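Local coordinates for 35 kDa hemin binding protein (Porphyromonas gingivalis, PDB 5Y1A) that is named for hemin binding, carries a thioredoxin domain probably suited to thiol-disulfide exchange, and is a cargo of the type IX secretion system, at residues V39-T44 with H261-A266; I96-T101 with H253-A258. One frame throughout, in Å; residues are numbered along the deposited sequence.

Overall arrangement
Both contacts join the thioredoxin-like part of the chain to the beta-sandwich domain that follows it. Along the sequence the order is 39-44, 96-101, 253-258 and 261-266, so both segments of contact 2 fall between those of contact 1. Contact 1 sets strand 34-44 of the mixed thioredoxin sheet against edge strand 263-270 of an antiparallel sheet. Contact 2 sets helix 89-102 against the loop leading from strand 245-252 to that same edge strand. Their centres are about 11 Å apart, and they meet directly where His261 packs on Thr101 and Ser262 O probably accepts a hydrogen bond from His253 N. Together they are adjoining parts of one largely buried interdomain interface.

Contact 1 of 2, residues V39-T44 with H261-A266; sequences VLEVFT and HSIINA
Glu41 OE2 is held by two groups, a salt bridge from Arg114 NH2 and a hydrogen bond with Tyr183 OH, while the other oxygen of the carboxylate, OE1, rests 3.9 Å from Ile263 CD1. The contact lies between two domains: strand 34-44 of the thioredoxin-fold sheet meets strand 263-270, at the edge of an antiparallel sheet in the beta-sandwich domain. No hydrogen bond passes between the two segments; at their closest the strand axes are 9.1 Å apart and the chain directions differ by 110°, so these two segments meet through side chains rather than by backbone pairing.

Ile263 supplies the reach from the sandwich side. Its chain is extended, with CD1 anti to CA (chi2 -179°), and this carries the terminal methyl across to Val39 at about a right angle between the side chains. CD1 comes to 3.7 Å from Val39 CG1 and also packs on the valine CB, with the Glu41 carboxylate as its third neighbour. Phe250 of the adjoining strand 245-252 packs on Glu41, Ile263 and Ala266, so the acid's buried end combines apolar surroundings with polar partners, which would probably strengthen its pairing with Arg114.

Between Ile263 and Ala266 the edge strand has a classic beta bulge, Ile264 and Asn265 both facing Val251. Beyond the bulge, Ala266 points its methyl at Val39. The two valine branches thus serve different partners: CG1, anti to the backbone N (chi1 172°), meets Ile263, whereas CG2 presses on Ala266 CB at 3.4 Å, tighter than an ordinary methyl-methyl contact.

Contact 2 of 2, residues I96-T101 with H253-A258; sequences IALDQT and HPMSNA
Met255 drives its thioether into the side of helix 89-102, meeting Thr101 and Ala97 one helical turn apart. The end methyl does most of the touching. CE lies 3.1 Å from Thr101 OG1 and 3.3 Å from Ala97 O, a close approach of a methyl to two oxygens, and it packs on Ala97 CB at 3.7 Å. A bend about the CG-SD bond (chi3 50°) follows an otherwise extended side chain and turns CE onto the helix surface, while SD stays farther back, 4.2 Å from Ala97 CB. From the buried side of the helix, Leu98 adds a looser contact through its CD2 methyl, its side chain crossing that of Met255 at a slant.

The helix belongs to the thioredoxin domain, and Met255 comes from the loop between strands 245-252 and 263-270 of the beta sandwich. It holds the second position of a type I beta turn from Pro254 to Asn257, closed by Asn257 N donating to Pro254 O at 3.1 Å; the turn thus presents the methionine at the domain interface. Further along the loop, Asn257 OD1 accepts from Asn260 N, and Asn257 O pairs with His261 ND1. The ring of His261 in turn packs against Thr101.

Thr101 crosses Met255 at about a right angle and meets more of it than the methyl. Its hydroxyl is placed beside its own backbone N (chi1 -62°), which brings OG1 to 3.4 Å from Met255 CB. The other branch, CG2, approaches the Met255 carbonyl oxygen at 3.6 Å. Ala97 O, against which CE lies, still accepts the regular helical hydrogen bond from Thr101 N. Val216 on Ala97 and Lys217 on Met255 extend the packing to strand 207-220.

Contact 1 of 2, residues V39-T44 with H261-A266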
ATOM      1  N   VAL A  39     -10.032   9.560  -2.218  1.00 10.60           N
ATOM      2  CA  VAL A  39      -9.319   8.441  -2.844  1.00 10.48           C
ATOM      3  C   VAL A  39      -9.669   8.384  -4.329  1.00  9.69           C
ATOM      4  O   VAL A  39     -10.833   8.497  -4.702  1.00 11.01           O
ATOM      5  CB  VAL A  39      -9.720   7.091  -2.146  1.00 10.25           C
ATOM      6  CG1 VAL A  39      -9.159   5.874  -2.899  1.00 11.44           C
ATOM      7  CG2 VAL A  39      -9.267   7.096  -0.688  1.00  9.94           C
ATOM      8  N   LEU A  40      -8.654   8.235  -5.175  1.00  9.13           N
ATOM      9  CA  LEU A  40      -8.867   7.987  -6.602  1.00  9.62           C
ATOM     10  C   LEU A  40      -8.399   6.571  -6.859  1.00 10.04           C
ATOM     11  O   LEU A  40      -7.334   6.189  -6.363  1.00 11.20           O
ATOM     12  CB  LEU A  40      -8.060   8.976  -7.458  1.00 10.85           C
ATOM     13  CG  LEU A  40      -8.262  10.477  -7.159  1.00 11.30           C
ATOM     14  CD1 LEU A  40      -7.467  11.320  -8.167  1.00 11.76           C
ATOM     15  CD2 LEU A  40      -9.754  10.832  -7.204  1.00 12.51           C
ATOM     16  N   GLU A  41      -9.217   5.772  -7.553  1.00  9.10           N
ATOM     17  CA  GLU A  41      -8.781   4.453  -8.057  1.00  8.32           C
ATOM     18  C   GLU A  41      -8.707   4.552  -9.566  1.00  9.04           C
ATOM     19  O   GLU A  41      -9.712   4.804 -10.221  1.00  8.32           O
ATOM     20  CB  GLU A  41      -9.728   3.326  -7.560  1.00  7.90           C
ATOM     21  CG  GLU A  41      -9.574   3.148  -6.034  1.00  8.06           C
ATOM     22  CD  GLU A  41     -10.649   2.270  -5.428  1.00 10.54           C
ATOM     23  OE1 GLU A  41     -11.824   2.649  -5.569  1.00 11.02           O
ATOM     24  OE2 GLU A  41     -10.314   1.215  -4.831  1.00 10.87           O
ATOM     25  N   VAL A  42      -7.487   4.414 -10.098  1.00  8.10           N
ATOM     26  CA  VAL A  42      -7.238   4.529 -11.526  1.00  8.57           C
ATOM     27  C   VAL A  42      -6.963   3.162 -12.138  1.00  8.78           C
ATOM     28  O   VAL A  42      -6.161   2.371 -11.617  1.00  9.95           O
ATOM     29  CB  VAL A  42      -6.013   5.410 -11.808  1.00  8.48           C
ATOM     30  CG1 VAL A  42      -5.863   5.646 -13.362  1.00  7.79           C
ATOM     31  CG2 VAL A  42      -6.123   6.702 -10.985  1.00  9.06           C
ATOM     32  N   PHE A  43      -7.605   2.908 -13.277  1.00  9.06           N
ATOM     33  CA  PHE A  43      -7.547   1.586 -13.924  1.00  9.06           C
ATOM     34  C   PHE A  43      -6.650   1.644 -15.148  1.00  9.29           C
ATOM     35  O   PHE A  43      -6.861   2.445 -16.052  1.00  9.57           O
ATOM     36  CB  PHE A  43      -8.982   1.135 -14.232  1.00  9.00           C
ATOM     37  CG  PHE A  43      -9.876   1.300 -13.047  1.00  9.65           C
ATOM     38  CD1 PHE A  43      -9.602   0.619 -11.854  1.00  8.69           C
ATOM     39  CD2 PHE A  43     -10.955   2.190 -13.081  1.00  8.02           C
ATOM     40  CE1 PHE A  43     -10.394   0.857 -10.705  1.00  9.99           C
ATOM     41  CE2 PHE A  43     -11.754   2.412 -11.937  1.00 11.26           C
ATOM     42  CZ  PHE A  43     -11.480   1.734 -10.769  1.00 10.03           C
ATOM     43  N   THR A  44      -5.623   0.794 -15.149  1.00  9.96           N
ATOM     44  CA  THR A  44      -4.496   0.979 -16.052  1.00  9.26           C
ATOM     45  C   THR A  44      -3.825  -0.357 -16.408  1.00  9.73           C
ATOM     46  O   THR A  44      -4.050  -1.383 -15.746  1.00  9.31           O
ATOM     47  CB  THR A  44      -3.474   1.968 -15.400  1.00 10.20           C
ATOM     48  OG1 THR A  44      -2.493   2.385 -16.361  1.00 10.43           O
ATOM     49  CG2 THR A  44      -2.766   1.328 -14.189  1.00  9.92           C
ATOM     50  N   HIS A 261     -21.913   2.592  -2.668  1.00 12.32           N
ATOM     51  CA  HIS A 261     -20.724   1.784  -2.397  1.00 11.41           C
ATOM     52  C   HIS A 261     -19.528   2.757  -2.256  1.00 11.49           C
ATOM     53  O   HIS A 261     -18.362   2.407  -2.549  1.00 10.25           O
ATOM     54  CB  HIS A 261     -20.516   0.771  -3.542  1.00 10.99           C
ATOM     55  CG  HIS A 261     -20.813   1.349  -4.899  1.00 11.50           C
ATOM     56  ND1 HIS A 261     -22.033   1.187  -5.531  1.00 12.58           N
ATOM     57  CD2 HIS A 261     -20.069   2.135  -5.716  1.00  9.60           C
ATOM     58  CE1 HIS A 261     -22.014   1.836  -6.689  1.00 11.83           C
ATOM     59  NE2 HIS A 261     -20.843   2.435  -6.816  1.00  9.60           N
ATOM     60  N   SER A 262     -19.815   3.977  -1.791  1.00 10.32           N
ATOM     61  CA  SER A 262     -18.786   5.042  -1.786  1.00 10.62           C
ATOM     62  C   SER A 262     -17.762   4.882  -0.665  1.00 10.51           C
ATOM     63  O   SER A 262     -18.033   4.253   0.379  1.00 10.71           O
ATOM     64  CB  SER A 262     -19.432   6.447  -1.722  1.00 11.16           C
ATOM     65  OG  SER A 262     -20.110   6.638  -0.482  1.00 11.65           O
ATOM     66  N   ILE A 263     -16.593   5.458  -0.899  1.00 10.36           N
ATOM     67  CA  ILE A 263     -15.561   5.583   0.119  1.00 10.34           C
ATOM     68  C   ILE A 263     -15.911   6.818   0.952  1.00 10.24           C
ATOM     69  O   ILE A 263     -16.139   7.913   0.408  1.00 11.34           O
ATOM     70  CB  ILE A 263     -14.166   5.700  -0.525  1.00 10.59           C
ATOM     71  CG1 ILE A 263     -13.911   4.480  -1.445  1.00  9.89           C
ATOM     72  CG2 ILE A 263     -13.107   5.854   0.574  1.00  9.69           C
ATOM     73  CD1 ILE A 263     -12.518   4.468  -2.145  1.00 10.81           C
ATOM     74  N   ILE A 264     -15.965   6.611   2.265  1.00  9.45           N
ATOM     75  CA  ILE A 264     -16.444   7.610   3.187  1.00  9.58           C
ATOM     76  C   ILE A 264     -15.271   8.529   3.607  1.00 10.01           C
ATOM     77  O   ILE A 264     -15.401   9.772   3.574  1.00 10.29           O
ATOM     78  CB  ILE A 264     -17.099   6.933   4.395  1.00  9.44           C
ATOM     79  CG1 ILE A 264     -18.338   6.142   3.949  1.00 11.21           C
ATOM     80  CG2 ILE A 264     -17.508   7.984   5.460  1.00 10.99           C
ATOM     81  CD1 ILE A 264     -18.738   5.005   4.941  1.00 12.58           C
ATOM     82  N   ASN A 265     -14.167   7.929   4.055  1.00  9.41           N
ATOM     83  CA  ASN A 265     -12.950   8.705   4.282  1.00  9.58           C
ATOM     84  C   ASN A 265     -11.725   7.809   4.242  1.00  9.96           C
ATOM     85  O   ASN A 265     -11.843   6.580   4.179  1.00 10.85           O
ATOM     86  CB  ASN A 265     -13.011   9.459   5.612  1.00  9.80           C
ATOM     87  CG  ASN A 265     -12.298  10.808   5.557  1.00 11.12           C
ATOM     88  OD1 ASN A 265     -11.553  11.124   4.608  1.00  9.66           O
ATOM     89  ND2 ASN A 265     -12.524  11.612   6.577  1.00 10.42           N
ATOM     90  N   ALA A 266     -10.548   8.425   4.254  1.00 10.23           N
ATOM     91  CA  ALA A 266      -9.301   7.675   4.051  1.00  9.90           C
ATOM     92  C   ALA A 266      -8.185   8.319   4.865  1.00 10.79           C
ATOM     93  O   ALA A 266      -8.272   9.496   5.228  1.00 10.26           O
ATOM     94  CB  ALA A 266      -8.927   7.732   2.607  1.00  9.53           C
TER

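Contact 2 of 2, residues I96-T101 with H253-A258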
ATOM      1  N   ILE A  96     -11.238  -7.032 -10.667  1.00  9.27           N
ATOM      2  CA  ILE A  96     -12.494  -7.751 -10.962  1.00  9.81           C
ATOM      3  C   ILE A  96     -13.653  -7.295 -10.063  1.00  9.18           C
ATOM      4  O   ILE A  96     -14.781  -7.128 -10.537  1.00  8.65           O
ATOM      5  CB  ILE A  96     -12.251  -9.282 -10.837  1.00 10.28           C
ATOM      6  CG1 ILE A  96     -11.378  -9.726 -12.020  1.00 11.02           C
ATOM      7  CG2 ILE A  96     -13.588 -10.085 -10.727  1.00 11.49           C
ATOM      8  CD1 ILE A  96     -10.795 -11.144 -11.856  1.00 14.30           C
ATOM      9  N   ALA A  97     -13.358  -7.081  -8.782  1.00  8.18           N
ATOM     10  CA  ALA A  97     -14.341  -6.613  -7.817  1.00  8.61           C
ATOM     11  C   ALA A  97     -14.802  -5.199  -8.138  1.00  8.44           C
ATOM     12  O   ALA A  97     -16.004  -4.915  -8.129  1.00  9.55           O
ATOM     13  CB  ALA A  97     -13.767  -6.697  -6.363  1.00  8.24           C
ATOM     14  N   LEU A  98     -13.845  -4.325  -8.446  1.00  8.23           N
ATOM     15  CA  LEU A  98     -14.132  -2.925  -8.783  1.00  8.54           C
ATOM     16  C   LEU A  98     -14.932  -2.872 -10.085  1.00  8.41           C
ATOM     17  O   LEU A  98     -15.836  -2.046 -10.230  1.00  9.10           O
ATOM     18  CB  LEU A  98     -12.824  -2.126  -8.913  1.00  8.10           C
ATOM     19  CG  LEU A  98     -12.174  -1.789  -7.552  1.00  9.88           C
ATOM     20  CD1 LEU A  98     -10.745  -1.293  -7.714  1.00  8.99           C
ATOM     21  CD2 LEU A  98     -13.032  -0.754  -6.789  1.00 10.27           C
ATOM     22  N   ASP A  99     -14.568  -3.733 -11.034  1.00  8.12           N
ATOM     23  CA  ASP A  99     -15.335  -3.848 -12.286  1.00  9.09           C
ATOM     24  C   ASP A  99     -16.804  -4.267 -12.030  1.00  8.78           C
ATOM     25  O   ASP A  99     -17.744  -3.641 -12.536  1.00  8.04           O
ATOM     26  CB  ASP A  99     -14.629  -4.831 -13.225  1.00  8.53           C
ATOM     27  CG  ASP A  99     -15.229  -4.861 -14.633  1.00  9.76           C
ATOM     28  OD1 ASP A  99     -15.867  -3.860 -15.091  1.00 12.00           O
ATOM     29  OD2 ASP A  99     -15.047  -5.920 -15.293  1.00 12.14           O
ATOM     30  N   GLN A 100     -17.002  -5.303 -11.227  1.00  9.65           N
ATOM     31  CA  GLN A 100     -18.351  -5.706 -10.832  1.00 10.86           C
ATOM     32  C   GLN A 100     -19.152  -4.529 -10.236  1.00 10.75           C
ATOM     33  O   GLN A 100     -20.336  -4.349 -10.537  1.00 12.72           O
ATOM     34  CB  GLN A 100     -18.291  -6.882  -9.856  1.00 10.37           C
ATOM     35  CG  GLN A 100     -19.689  -7.453  -9.505  1.00 13.89           C
ATOM     36  CD  GLN A 100     -20.499  -7.871 -10.743  1.00 17.47           C
ATOM     37  OE1 GLN A 100     -19.981  -8.558 -11.638  1.00 17.90           O
ATOM     38  NE2 GLN A 100     -21.778  -7.465 -10.792  1.00 18.72           N
ATOM     39  N   THR A 101     -18.495  -3.709  -9.433  1.00 10.30           N
ATOM     40  CA  THR A 101     -19.136  -2.597  -8.762  1.00 10.06           C
ATOM     41  C   THR A 101     -19.394  -1.381  -9.648  1.00 10.55           C
ATOM     42  O   THR A 101     -20.501  -0.790  -9.627  1.00 10.71           O
ATOM     43  CB  THR A 101     -18.280  -2.209  -7.511  1.00  9.42           C
ATOM     44  OG1 THR A 101     -18.262  -3.335  -6.636  1.00 11.61           O
ATOM     45  CG2 THR A 101     -18.863  -0.983  -6.764  1.00 11.06           C
ATOM     46  N   HIS A 253     -18.639   2.090   2.239  1.00 10.47           N
ATOM     47  CA  HIS A 253     -19.823   1.259   2.142  1.00 11.36           C
ATOM     48  C   HIS A 253     -19.512  -0.016   1.343  1.00 11.48           C
ATOM     49  O   HIS A 253     -18.560  -0.058   0.564  1.00 12.10           O
ATOM     50  CB  HIS A 253     -20.965   2.063   1.511  1.00 11.57           C
ATOM     51  CG  HIS A 253     -21.421   3.219   2.368  1.00 12.01           C
ATOM     52  ND1 HIS A 253     -22.183   3.046   3.502  1.00 16.41           N
ATOM     53  CD2 HIS A 253     -21.201   4.551   2.260  1.00 14.02           C
ATOM     54  CE1 HIS A 253     -22.428   4.227   4.051  1.00 16.23           C
ATOM     55  NE2 HIS A 253     -21.834   5.157   3.322  1.00 14.46           N
ATOM     56  N   PRO A 254     -20.302  -1.070   1.554  1.00 12.21           N
ATOM     57  CA  PRO A 254     -20.032  -2.334   0.855  1.00 12.50           C
ATOM     58  C   PRO A 254     -20.049  -2.185  -0.666  1.00 12.25           C
ATOM     59  O   PRO A 254     -20.917  -1.497  -1.206  1.00 12.36           O
ATOM     60  CB  PRO A 254     -21.182  -3.246   1.334  1.00 12.90           C
ATOM     61  CG  PRO A 254     -21.608  -2.650   2.667  1.00 13.53           C
ATOM     62  CD  PRO A 254     -21.446  -1.164   2.482  1.00 12.46           C
ATOM     63  N   MET A 255     -19.093  -2.813  -1.336  1.00 20.00           N
ATOM     64  CA  MET A 255     -19.071  -2.852  -2.792  1.00 20.00           C
ATOM     65  C   MET A 255     -20.370  -3.393  -3.393  1.00 20.00           C
ATOM     66  O   MET A 255     -20.777  -2.998  -4.460  1.00 15.26           O
ATOM     67  CB  MET A 255     -17.853  -3.636  -3.301  1.00 20.00           C
ATOM     68  CG  MET A 255     -16.539  -3.108  -2.765  1.00 20.00           C
ATOM     69  SD  MET A 255     -15.077  -3.889  -3.545  1.00 20.00           S
ATOM     70  CE  MET A 255     -15.580  -3.651  -5.149  1.00 20.00           C
ATOM     71  N   SER A 256     -21.002  -4.303  -2.666  1.00 15.97           N
ATOM     72  CA  SER A 256     -22.253  -4.946  -3.092  1.00 17.44           C
ATOM     73  C   SER A 256     -23.508  -4.056  -3.037  1.00 17.33           C
ATOM     74  O   SER A 256     -24.586  -4.473  -3.519  1.00 18.50           O
ATOM     75  CB  SER A 256     -22.501  -6.196  -2.238  1.00 18.12           C
ATOM     76  OG  SER A 256     -22.580  -5.826  -0.858  1.00 20.60           O
ATOM     77  N   ASN A 257     -23.395  -2.869  -2.440  1.00 15.54           N
ATOM     78  CA  ASN A 257     -24.519  -1.937  -2.340  1.00 15.92           C
ATOM     79  C   ASN A 257     -24.540  -1.064  -3.580  1.00 15.97           C
ATOM     80  O   ASN A 257     -23.752  -0.127  -3.693  1.00 13.91           O
ATOM     81  CB  ASN A 257     -24.406  -1.063  -1.078  1.00 15.62           C
ATOM     82  CG  ASN A 257     -25.607  -0.118  -0.897  1.00 18.24           C
ATOM     83  OD1 ASN A 257     -26.143   0.406  -1.856  1.00 19.34           O
ATOM     84  ND2 ASN A 257     -25.996   0.114   0.345  1.00 20.62           N
ATOM     85  N   ALA A 258     -25.430  -1.388  -4.519  1.00 15.80           N
ATOM     86  CA  ALA A 258     -25.484  -0.658  -5.777  1.00 15.61           C
ATOM     87  C   ALA A 258     -25.847   0.828  -5.631  1.00 16.26           C
ATOM     88  O   ALA A 258     -25.405   1.660  -6.436  1.00 16.44           O
ATOM     89  CB  ALA A 258     -26.442  -1.367  -6.765  1.00 15.81           C
TER